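Local coordinates for glutathione transferase (Phanerochaete chrysosporium, PDB 4F0C), which binds glutathione, here as its oxidized disulfide, and probably transfers it to small-molecule substrates as a Ure2p-like glutathione transferase of a wood-degrading fungus, at residues F7-H12 and L30-V35; G18-M23 and A76-I81; I100-W105 and L166-I171. All coordinates share one frame; numbering follows the deposited sequence.

In the fold
The three contacts run from the edge of the thioredoxin-like N-terminal domain into the all-helical C-terminal domain. Contact 1 pairs the first two parallel strands, and contact 2 sets the helix that connects them beside helix 74-85; their centres lie about 10 Å apart, and Trp-19 NE1 reaches His-12 O at 2.9 Å. Contact 3, about 12 Å from contact 2 between centres, continues the packing: Ile-168 CD1 rests 3.9 Å from Leu-79 CD2. Contacts 1 and 3 do not touch. Oxidized glutathione disulfide lies nearest contact 2, about 4 Å from the side chain of Lys-20, against about 7 Å from that of Asn-11 and about 11 Å from that of Trp-105.

Contact 1: residues F7-H12 and L30-V35; sequences FTLFNH and LSFETV. With SO4 (sulfate ion), chain D; SO4 (sulfate ion), chain G.
Thr-8 OG1 donates to Glu-33 OE1 at 2.6 Å, using the carboxylate's anti lone pair, the one turned away from OE2. The two side chains lie side by side on one face of the sheet; Glu-33 has CG between its backbone N and carbonyl carbon (chi1 66°), and its chain runs extended from there. Thr-8 OG1 is also hydrogen-bonded to His-64 NE2. Threonine is beta-branched, as strands favour, and short enough to hold its hydroxyl near both partners. In the parallel pairing Leu-9 is bonded through both its backbone N and its O: N meets Glu-33 O at 2.9 Å in an almost straight bond (179°), and O receives Val-35 N at 3.0 Å. Asn-11 N closes the series on Val-35 O. Together with helix 18-28 the strands form the opening beta-alpha-beta unit of the thioredoxin-like fold, 32-36 being an outer strand. Thr-34 N donates outward to a sulfate, probably from the crystallisation liquor, and a water joins Thr-34 OG1 to Asn-11 ND2. Beside Thr-8, the Phe-10 ring lies alongside Val-35, its CD1 3.8 Å from Val-35 CB, and Thr-8 CG2 sits over one ring face toward the rim. On the other side of the sheet Phe-7 and Phe-32, both packed on Leu-25 of helix 18-28, meet CB to CB at 3.8 Å, while Leu-30 CB touches the edge of the Phe-7 ring at CE2, 3.9 Å away.

Contact 2: residues G18-M23 and A76-I81; sequences GWKVDM and AILLYI
Val-21 fits its two methyls against Ile-77 CG2, with both CG1 and CG2 3.6 Å from that single carbon and the two side chains crossing at about a right angle. The helices belong to the thioredoxin-like N-terminal domain of the glutathione transferase fold; their segments run nearly parallel, 17° apart in direction, with axes 9.6 Å from each other. Val-21 has CG1 anti to the backbone N (chi1 180°), where it also meets Ile-81 CD1 at 3.9 Å, one turn further along. Beta-branching suits Val-21 and Ile-77 to this buried surface, because the methyls that meet sit near their backbones, whereas Ile-81 reaches with its longer arm. Ile-81 continues the packing onto Leu-24 and Leu-28 of helix 18-28 itself.

Lys-20 divides its length between two tasks. Its CB lies 4.2 Å from Leu-78 CD1, while the extended chain carries NZ away to a salt bridge with Asp-75 and hydrogen bonds with Ser-74 and Gln-109. Lys-20 belongs to the ligand pocket, its side chain about 4 Å from the bound oxidized glutathione disulfide. The end of Leu-78 comes nearer than its root, CD2 resting 3.5 Å from Lys-20 O.

Contact 3: residues I100-W105 and L166-I171; sequences IIMTQW and LTIADI. With SO4 (sulfate ion), chain C.
Met-102 reaches across to the start of helix 168-172 and touches three consecutive residues there. Its CG lies 3.9 Å from Ala-169 CB, and its SD is 3.7 Å from Thr-167 CB and 3.8 Å from Ile-168 CG1. CG stands anti to the backbone N (chi1 -172°), which directs it at the other segment; the bend at chi3 (73°) then places CE beside Ile-168 CG1 and CD1, and Met-102 and Ile-168 cross at about a right angle. Trp-105 joins in through its root, its CB 3.9 Å from Ala-169 CB. That alanine suits the spot because its single methyl lets the backbones come close, with CA atoms of Met-102 and Ala-169 5.7 Å apart.

The touching atoms of 166-171 are positioned by a capping box. Thr-167, the N-cap residue, accepts from Ala-169 N through OG1 at 3.1 Å, and its own N donates to Asp-170 OD2. The other carboxylate oxygen, Asp-170 OD1, accepts hydrogen bonds from Trp-203 NE1 and Leu-161 N, which ties the helix start to its surroundings. Trp-105 NE1 and Gln-104 NE2 donate to a sulfate, probably from the crystallisation liquor, that Trp-72 of the second subunit also holds. The Trp-105 ring meets that Trp-72 edge-to-face, so helix 96-126 faces the dimer interface as well as this helix.

An alanine in place of Met-102 would probably leave a gap beside Thr-167 CB, Ile-168 CG1 and Ala-169 CB, where CG, SD and CE had been. No hydrogen bond crosses between the segments: the capping-box groups find partners within 166-171 and in Leu-161 and Trp-203, so cohesion here rests on the fit of apolar surfaces and a polarisable sulfur.

Contact 1: residues F7-H12 and L30-V35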
loop_
_atom_site.group_PDB
_atom_site.type_symbol
_atom_site.label_atom_id
_atom_site.label_comp_id
_atom_site.label_asym_id
_atom_site.label_seq_id
_atom_site.Cartn_x
_atom_site.Cartn_y
_atom_site.Cartn_z
ATOM N N PHE A 7 7.224 -23.785 -2.151
ATOM C CA PHE A 7 6.803 -22.541 -2.786
ATOM C C PHE A 7 7.595 -22.278 -4.043
ATOM O O PHE A 7 8.781 -22.638 -4.130
ATOM C CB PHE A 7 7.028 -21.347 -1.828
ATOM C CG PHE A 7 6.262 -21.457 -0.530
ATOM C CD1 PHE A 7 4.886 -21.204 -0.488
ATOM C CD2 PHE A 7 6.919 -21.842 0.638
ATOM C CE1 PHE A 7 4.169 -21.280 0.740
ATOM C CE2 PHE A 7 6.246 -21.937 1.844
ATOM C CZ PHE A 7 4.847 -21.666 1.905
ATOM N N THR A 8 6.937 -21.648 -5.013
ATOM C CA THR A 8 7.649 -20.941 -6.076
ATOM C C THR A 8 7.492 -19.464 -5.778
ATOM O O THR A 8 6.359 -18.949 -5.658
ATOM C CB THR A 8 7.086 -21.217 -7.485
ATOM O OG1 THR A 8 7.240 -22.595 -7.787
ATOM C CG2 THR A 8 7.822 -20.398 -8.554
ATOM N N LEU A 9 8.625 -18.784 -5.632
ATOM C CA LEU A 9 8.625 -17.334 -5.479
ATOM C C LEU A 9 9.065 -16.706 -6.798
ATOM O O LEU A 9 10.191 -16.913 -7.243
ATOM C CB LEU A 9 9.593 -16.892 -4.361
ATOM C CG LEU A 9 9.800 -15.370 -4.198
ATOM C CD1 LEU A 9 8.486 -14.611 -3.901
ATOM C CD2 LEU A 9 10.868 -15.058 -3.099
ATOM N N PHE A 10 8.184 -15.937 -7.426
ATOM C CA PHE A 10 8.578 -15.184 -8.594
ATOM C C PHE A 10 9.211 -13.893 -8.084
ATOM O O PHE A 10 8.582 -13.113 -7.365
ATOM C CB PHE A 10 7.376 -14.904 -9.506
ATOM C CG PHE A 10 6.775 -16.154 -10.113
ATOM C CD1 PHE A 10 7.354 -16.743 -11.232
ATOM C CD2 PHE A 10 5.635 -16.734 -9.565
ATOM C CE1 PHE A 10 6.807 -17.877 -11.812
ATOM C CE2 PHE A 10 5.068 -17.876 -10.147
ATOM C CZ PHE A 10 5.674 -18.453 -11.261
ATOM N N ASN A 11 10.480 -13.719 -8.428
ATOM C CA ASN A 11 11.287 -12.656 -7.878
ATOM C C ASN A 11 11.973 -11.892 -9.021
ATOM O O ASN A 11 11.781 -12.197 -10.209
ATOM C CB ASN A 11 12.314 -13.287 -6.898
ATOM C CG ASN A 11 12.815 -12.308 -5.829
ATOM O OD1 ASN A 11 12.519 -11.118 -5.875
ATOM N ND2 ASN A 11 13.577 -12.815 -4.868
ATOM N N HIS A 12 12.772 -10.893 -8.663
ATOM C CA HIS A 12 13.631 -10.193 -9.611
ATOM C C HIS A 12 14.937 -9.878 -8.880
ATOM O O HIS A 12 14.917 -9.624 -7.665
ATOM C CB HIS A 12 12.989 -8.877 -10.097
ATOM C CG HIS A 12 13.707 -8.267 -11.260
ATOM N ND1 HIS A 12 14.490 -7.139 -11.145
ATOM C CD2 HIS A 12 13.812 -8.665 -12.553
ATOM C CE1 HIS A 12 15.022 -6.847 -12.321
ATOM N NE2 HIS A 12 14.628 -7.761 -13.191
ATOM N N LEU A 30 11.466 -22.299 5.469
ATOM C CA LEU A 30 10.547 -22.905 4.495
ATOM C C LEU A 30 11.236 -23.173 3.152
ATOM O O LEU A 30 12.146 -22.445 2.765
ATOM C CB LEU A 30 9.343 -21.974 4.290
ATOM C CG LEU A 30 8.417 -21.865 5.519
ATOM C CD1 LEU A 30 7.442 -20.655 5.459
ATOM C CD2 LEU A 30 7.644 -23.179 5.700
ATOM N N SER A 31 10.804 -24.207 2.433
ATOM C CA SER A 31 11.476 -24.560 1.180
ATOM C C SER A 31 10.881 -23.817 -0.023
ATOM O O SER A 31 9.660 -23.704 -0.159
ATOM C CB SER A 31 11.463 -26.075 0.956
ATOM O OG SER A 31 10.142 -26.523 0.757
ATOM N N PHE A 32 11.730 -23.322 -0.911
ATOM C CA PHE A 32 11.213 -22.547 -2.037
ATOM C C PHE A 32 12.180 -22.511 -3.201
ATOM O O PHE A 32 13.396 -22.467 -3.005
ATOM C CB PHE A 32 10.800 -21.109 -1.625
ATOM C CG PHE A 32 11.956 -20.193 -1.190
ATOM C CD1 PHE A 32 12.475 -20.251 0.116
ATOM C CD2 PHE A 32 12.463 -19.230 -2.060
ATOM C CE1 PHE A 32 13.514 -19.385 0.536
ATOM C CE2 PHE A 32 13.488 -18.363 -1.662
ATOM C CZ PHE A 32 14.013 -18.436 -0.354
ATOM N N GLU A 33 11.639 -22.551 -4.411
ATOM C CA GLU A 33 12.451 -22.261 -5.581
ATOM C C GLU A 33 12.203 -20.797 -5.943
ATOM O O GLU A 33 11.136 -20.229 -5.641
ATOM C CB GLU A 33 12.098 -23.162 -6.754
ATOM C CG GLU A 33 10.728 -22.922 -7.276
ATOM C CD GLU A 33 10.505 -23.478 -8.687
ATOM O OE1 GLU A 33 9.350 -23.423 -9.141
ATOM O OE2 GLU A 33 11.458 -23.952 -9.341
ATOM N N THR A 34 13.203 -20.186 -6.558
ATOM C CA THR A 34 13.099 -18.802 -7.005
ATOM C C THR A 34 13.144 -18.776 -8.505
ATOM O O THR A 34 14.033 -19.350 -9.107
ATOM C CB THR A 34 14.224 -17.934 -6.435
ATOM O OG1 THR A 34 14.088 -17.900 -5.014
ATOM C CG2 THR A 34 14.108 -16.493 -6.957
ATOM N N VAL A 35 12.155 -18.114 -9.096
ATOM C CA VAL A 35 12.119 -17.906 -10.534
ATOM C C VAL A 35 12.237 -16.407 -10.800
ATOM O O VAL A 35 11.364 -15.625 -10.387
ATOM C CB VAL A 35 10.790 -18.402 -11.132
ATOM C CG1 VAL A 35 10.746 -18.066 -12.633
ATOM C CG2 VAL A 35 10.605 -19.915 -10.890
HETATM S S SO4 D . 16.201 -22.869 -6.454
HETATM O O1 SO4 D . 15.646 -21.516 -6.476
HETATM O O2 SO4 D . 16.447 -23.249 -7.838
HETATM O O3 SO4 D . 17.458 -22.862 -5.708
HETATM O O4 SO4 D . 15.314 -23.856 -5.843
HETATM S S SO4 G . 15.791 -6.969 -16.256
HETATM O O1 SO4 G . 14.748 -5.950 -16.129
HETATM O O2 SO4 G . 16.216 -7.042 -17.649
HETATM O O3 SO4 G . 16.925 -6.596 -15.416
HETATM O O4 SO4 G . 15.270 -8.270 -15.837
HETATM O O HOH W 1 14.513 -15.402 -3.919
#

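Contact 2: residues G18-M23 and A76-I81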
loop_
_atom_site.group_PDB
_atom_site.type_symbol
_atom_site.label_atom_id
_atom_site.label_comp_id
_atom_site.label_asym_id
_atom_site.label_seq_id
_atom_site.Cartn_x
_atom_site.Cartn_y
_atom_site.Cartn_z
ATOM N N GLY A 18 10.357 -8.475 -4.066
ATOM C CA GLY A 18 10.286 -9.901 -3.777
ATOM C C GLY A 18 11.189 -10.325 -2.625
ATOM O O GLY A 18 10.997 -11.395 -2.038
ATOM N N TRP A 19 12.190 -9.505 -2.312
ATOM C CA TRP A 19 13.186 -9.884 -1.282
ATOM C C TRP A 19 12.604 -9.862 0.129
ATOM O O TRP A 19 13.119 -10.537 1.012
ATOM C CB TRP A 19 14.472 -9.026 -1.412
ATOM C CG TRP A 19 15.123 -9.376 -2.729
ATOM C CD1 TRP A 19 15.031 -8.677 -3.918
ATOM C CD2 TRP A 19 15.848 -10.591 -3.029
ATOM N NE1 TRP A 19 15.694 -9.370 -4.915
ATOM C CE2 TRP A 19 16.205 -10.538 -4.398
ATOM C CE3 TRP A 19 16.265 -11.691 -2.264
ATOM C CZ2 TRP A 19 16.928 -11.568 -5.029
ATOM C CZ3 TRP A 19 16.999 -12.715 -2.902
ATOM C CH2 TRP A 19 17.305 -12.644 -4.267
ATOM N N LYS A 20 11.514 -9.110 0.339
ATOM C CA LYS A 20 10.791 -9.199 1.609
ATOM C C LYS A 20 10.353 -10.629 1.853
ATOM O O LYS A 20 10.449 -11.143 2.978
ATOM C CB LYS A 20 9.494 -8.372 1.587
ATOM C CG LYS A 20 9.667 -6.865 1.311
ATOM C CD LYS A 20 8.241 -6.283 1.175
ATOM C CE LYS A 20 8.234 -4.896 0.504
ATOM N NZ LYS A 20 6.793 -4.489 0.262
ATOM N N VAL A 21 9.808 -11.249 0.802
ATOM C CA VAL A 21 9.278 -12.596 0.915
ATOM C C VAL A 21 10.429 -13.594 1.063
ATOM O O VAL A 21 10.350 -14.499 1.869
ATOM C CB VAL A 21 8.443 -12.965 -0.316
ATOM C CG1 VAL A 21 7.904 -14.375 -0.187
ATOM C CG2 VAL A 21 7.258 -11.960 -0.441
ATOM N N ASP A 22 11.466 -13.447 0.239
ATOM C CA ASP A 22 12.671 -14.269 0.404
ATOM C C ASP A 22 13.170 -14.244 1.869
ATOM O O ASP A 22 13.464 -15.296 2.454
ATOM C CB ASP A 22 13.747 -13.769 -0.572
ATOM C CG ASP A 22 15.039 -14.587 -0.513
ATOM O OD1 ASP A 22 15.899 -14.322 0.369
ATOM O OD2 ASP A 22 15.186 -15.479 -1.366
ATOM N N MET A 23 13.271 -13.047 2.463
ATOM C CA MET A 23 13.703 -12.924 3.873
ATOM C C MET A 23 12.818 -13.748 4.818
ATOM O O MET A 23 13.325 -14.491 5.648
ATOM C CB MET A 23 13.638 -11.467 4.332
ATOM C CG MET A 23 14.776 -10.622 3.804
ATOM S SD MET A 23 14.572 -8.856 4.137
ATOM C CE MET A 23 15.889 -8.224 3.080
ATOM N N ALA A 76 0.927 -8.788 1.142
ATOM C CA ALA A 76 -0.110 -9.819 1.329
ATOM C C ALA A 76 0.501 -11.215 1.385
ATOM O O ALA A 76 0.031 -12.078 2.134
ATOM C CB ALA A 76 -1.162 -9.746 0.230
ATOM N N ILE A 77 1.530 -11.449 0.576
ATOM C CA ILE A 77 2.289 -12.700 0.654
ATOM C C ILE A 77 2.884 -12.920 2.058
ATOM O O ILE A 77 2.812 -14.046 2.605
ATOM C CB ILE A 77 3.412 -12.734 -0.420
ATOM C CG1 ILE A 77 2.778 -12.732 -1.819
ATOM C CG2 ILE A 77 4.324 -13.987 -0.257
ATOM C CD1 ILE A 77 3.796 -12.501 -2.930
ATOM N N LEU A 78 3.441 -11.857 2.644
ATOM C CA LEU A 78 3.982 -11.967 4.006
ATOM C C LEU A 78 2.889 -12.397 4.989
ATOM O O LEU A 78 3.124 -13.276 5.811
ATOM C CB LEU A 78 4.625 -10.658 4.494
ATOM C CG LEU A 78 5.805 -10.096 3.676
ATOM C CD1 LEU A 78 6.245 -8.699 4.197
ATOM C CD2 LEU A 78 7.010 -11.077 3.670
ATOM N N LEU A 79 1.713 -11.783 4.889
ATOM C CA LEU A 79 0.585 -12.140 5.746
ATOM C C LEU A 79 0.154 -13.576 5.531
ATOM O O LEU A 79 -0.143 -14.278 6.495
ATOM C CB LEU A 79 -0.592 -11.156 5.524
ATOM C CG LEU A 79 -0.302 -9.804 6.200
ATOM C CD1 LEU A 79 -1.161 -8.689 5.572
ATOM C CD2 LEU A 79 -0.568 -9.891 7.744
ATOM N N TYR A 80 0.085 -14.000 4.269
ATOM C CA TYR A 80 -0.319 -15.366 3.930
ATOM C C TYR A 80 0.632 -16.350 4.623
ATOM O O TYR A 80 0.201 -17.290 5.294
ATOM C CB TYR A 80 -0.264 -15.602 2.409
ATOM C CG TYR A 80 -0.494 -17.071 1.990
ATOM C CD1 TYR A 80 -1.782 -17.594 1.868
ATOM C CD2 TYR A 80 0.593 -17.913 1.734
ATOM C CE1 TYR A 80 -1.998 -18.947 1.499
ATOM C CE2 TYR A 80 0.398 -19.276 1.383
ATOM C CZ TYR A 80 -0.888 -19.770 1.260
ATOM O OH TYR A 80 -1.080 -21.087 0.891
ATOM N N ILE A 81 1.924 -16.106 4.468
ATOM C CA ILE A 81 2.910 -17.024 5.019
ATOM C C ILE A 81 2.815 -17.118 6.547
ATOM O O ILE A 81 2.849 -18.230 7.119
ATOM C CB ILE A 81 4.327 -16.635 4.593
ATOM C CG1 ILE A 81 4.481 -16.844 3.082
ATOM C CG2 ILE A 81 5.376 -17.520 5.344
ATOM C CD1 ILE A 81 5.741 -16.225 2.498
#

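Contact 3: residues I100-W105 and L166-I171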
loop_
_atom_site.group_PDB
_atom_site.type_symbol
_atom_site.label_atom_id
_atom_site.label_comp_id
_atom_site.label_asym_id
_atom_site.label_seq_id
_atom_site.Cartn_x
_atom_site.Cartn_y
_atom_site.Cartn_z
ATOM N N ILE A 100 -4.198 -6.148 13.996
ATOM C CA ILE A 100 -4.645 -5.016 13.189
ATOM C C ILE A 100 -3.568 -3.928 13.135
ATOM O O ILE A 100 -3.396 -3.243 12.104
ATOM C CB ILE A 100 -5.998 -4.463 13.630
ATOM C CG1 ILE A 100 -6.543 -3.473 12.580
ATOM C CG2 ILE A 100 -5.947 -3.867 15.086
ATOM C CD1 ILE A 100 -6.798 -4.116 11.197
ATOM N N ILE A 101 -2.811 -3.784 14.220
ATOM C CA ILE A 101 -1.742 -2.781 14.208
ATOM C C ILE A 101 -0.558 -3.285 13.360
ATOM O O ILE A 101 0.078 -2.510 12.640
ATOM C CB ILE A 101 -1.300 -2.440 15.664
ATOM C CG1 ILE A 101 -2.475 -1.811 16.421
ATOM C CG2 ILE A 101 -0.038 -1.522 15.663
ATOM C CD1 ILE A 101 -3.095 -0.550 15.703
ATOM N N MET A 102 -0.280 -4.587 13.403
ATOM C CA MET A 102 0.753 -5.110 12.493
ATOM C C MET A 102 0.343 -4.839 11.031
ATOM O O MET A 102 1.168 -4.466 10.180
ATOM C CB MET A 102 0.988 -6.601 12.750
ATOM C CG MET A 102 2.194 -7.183 11.985
ATOM S SD MET A 102 2.427 -8.946 12.287
ATOM C CE MET A 102 1.066 -9.638 11.336
ATOM N N THR A 103 -0.941 -5.025 10.749
ATOM C CA THR A 103 -1.483 -4.754 9.412
ATOM C C THR A 103 -1.397 -3.270 9.030
ATOM O O THR A 103 -1.061 -2.923 7.892
ATOM C CB THR A 103 -2.910 -5.310 9.288
ATOM O OG1 THR A 103 -2.824 -6.724 9.358
ATOM C CG2 THR A 103 -3.569 -4.947 7.954
ATOM N N GLN A 104 -1.710 -2.402 9.981
ATOM C CA GLN A 104 -1.557 -0.963 9.772
ATOM C C GLN A 104 -0.120 -0.610 9.337
ATOM O O GLN A 104 0.077 0.111 8.377
ATOM C CB GLN A 104 -1.866 -0.248 11.080
ATOM C CG GLN A 104 -1.571 1.274 11.105
ATOM C CD GLN A 104 -1.566 1.782 12.525
ATOM O OE1 GLN A 104 -2.601 2.211 13.044
ATOM N NE2 GLN A 104 -0.380 1.680 13.202
ATOM N N TRP A 105 0.880 -1.114 10.068
ATOM C CA TRP A 105 2.265 -0.844 9.709
ATOM C C TRP A 105 2.623 -1.431 8.343
ATOM O O TRP A 105 3.387 -0.821 7.601
ATOM C CB TRP A 105 3.224 -1.321 10.807
ATOM C CG TRP A 105 3.220 -0.319 11.958
ATOM C CD1 TRP A 105 2.541 -0.428 13.137
ATOM C CD2 TRP A 105 3.879 0.948 11.975
ATOM N NE1 TRP A 105 2.761 0.696 13.915
ATOM C CE2 TRP A 105 3.577 1.558 13.214
ATOM C CE3 TRP A 105 4.725 1.615 11.065
ATOM C CZ2 TRP A 105 4.089 2.819 13.580
ATOM C CZ3 TRP A 105 5.230 2.891 11.420
ATOM C CH2 TRP A 105 4.886 3.477 12.659
ATOM N N LEU A 166 9.863 -8.726 17.187
ATOM C CA LEU A 166 10.106 -8.700 15.755
ATOM C C LEU A 166 8.923 -9.339 15.022
ATOM O O LEU A 166 8.502 -10.439 15.387
ATOM C CB LEU A 166 11.386 -9.496 15.463
ATOM C CG LEU A 166 11.616 -9.849 13.998
ATOM C CD1 LEU A 166 11.950 -8.593 13.229
ATOM C CD2 LEU A 166 12.774 -10.880 13.892
ATOM N N THR A 167 8.377 -8.659 14.005
ATOM C CA THR A 167 7.326 -9.257 13.152
ATOM C C THR A 167 7.555 -8.917 11.670
ATOM O O THR A 167 8.492 -8.187 11.320
ATOM C CB THR A 167 5.907 -8.736 13.504
ATOM O OG1 THR A 167 5.821 -7.329 13.200
ATOM C CG2 THR A 167 5.594 -8.959 15.002
ATOM N N ILE A 168 6.691 -9.427 10.802
ATOM C CA ILE A 168 6.768 -9.071 9.397
ATOM C C ILE A 168 6.557 -7.565 9.181
ATOM O O ILE A 168 6.958 -7.053 8.140
ATOM C CB ILE A 168 5.785 -9.895 8.525
ATOM C CG1 ILE A 168 4.359 -9.884 9.141
ATOM C CG2 ILE A 168 6.320 -11.337 8.409
ATOM C CD1 ILE A 168 3.251 -10.306 8.109
ATOM N N ALA A 169 5.960 -6.859 10.150
ATOM C CA ALA A 169 5.867 -5.393 9.984
ATOM C C ALA A 169 7.276 -4.820 9.871
ATOM O O ALA A 169 7.543 -4.047 8.962
ATOM C CB ALA A 169 5.098 -4.707 11.108
ATOM N N ASP A 170 8.187 -5.225 10.758
ATOM C CA ASP A 170 9.565 -4.723 10.688
ATOM C C ASP A 170 10.252 -5.225 9.438
ATOM O O ASP A 170 10.924 -4.458 8.728
ATOM C CB ASP A 170 10.379 -5.157 11.929
ATOM C CG ASP A 170 9.651 -4.842 13.229
ATOM O OD1 ASP A 170 9.736 -3.674 13.670
ATOM O OD2 ASP A 170 8.960 -5.743 13.766
ATOM N N ILE A 171 10.082 -6.522 9.158
ATOM C CA ILE A 171 10.833 -7.129 8.063
ATOM C C ILE A 171 10.463 -6.472 6.734
ATOM O O ILE A 171 11.320 -6.286 5.863
ATOM C CB ILE A 171 10.598 -8.657 7.992
ATOM C CG1 ILE A 171 11.147 -9.332 9.267
ATOM C CG2 ILE A 171 11.256 -9.272 6.730
ATOM C CD1 ILE A 171 10.747 -10.825 9.357
HETATM S S SO4 C . 1.016 2.736 16.645
HETATM O O1 SO4 C . 0.462 3.322 15.415
HETATM O O2 SO4 C . -0.047 2.256 17.502
HETATM O O3 SO4 C . 1.801 1.498 16.433
HETATM O O4 SO4 C . 1.840 3.746 17.247
#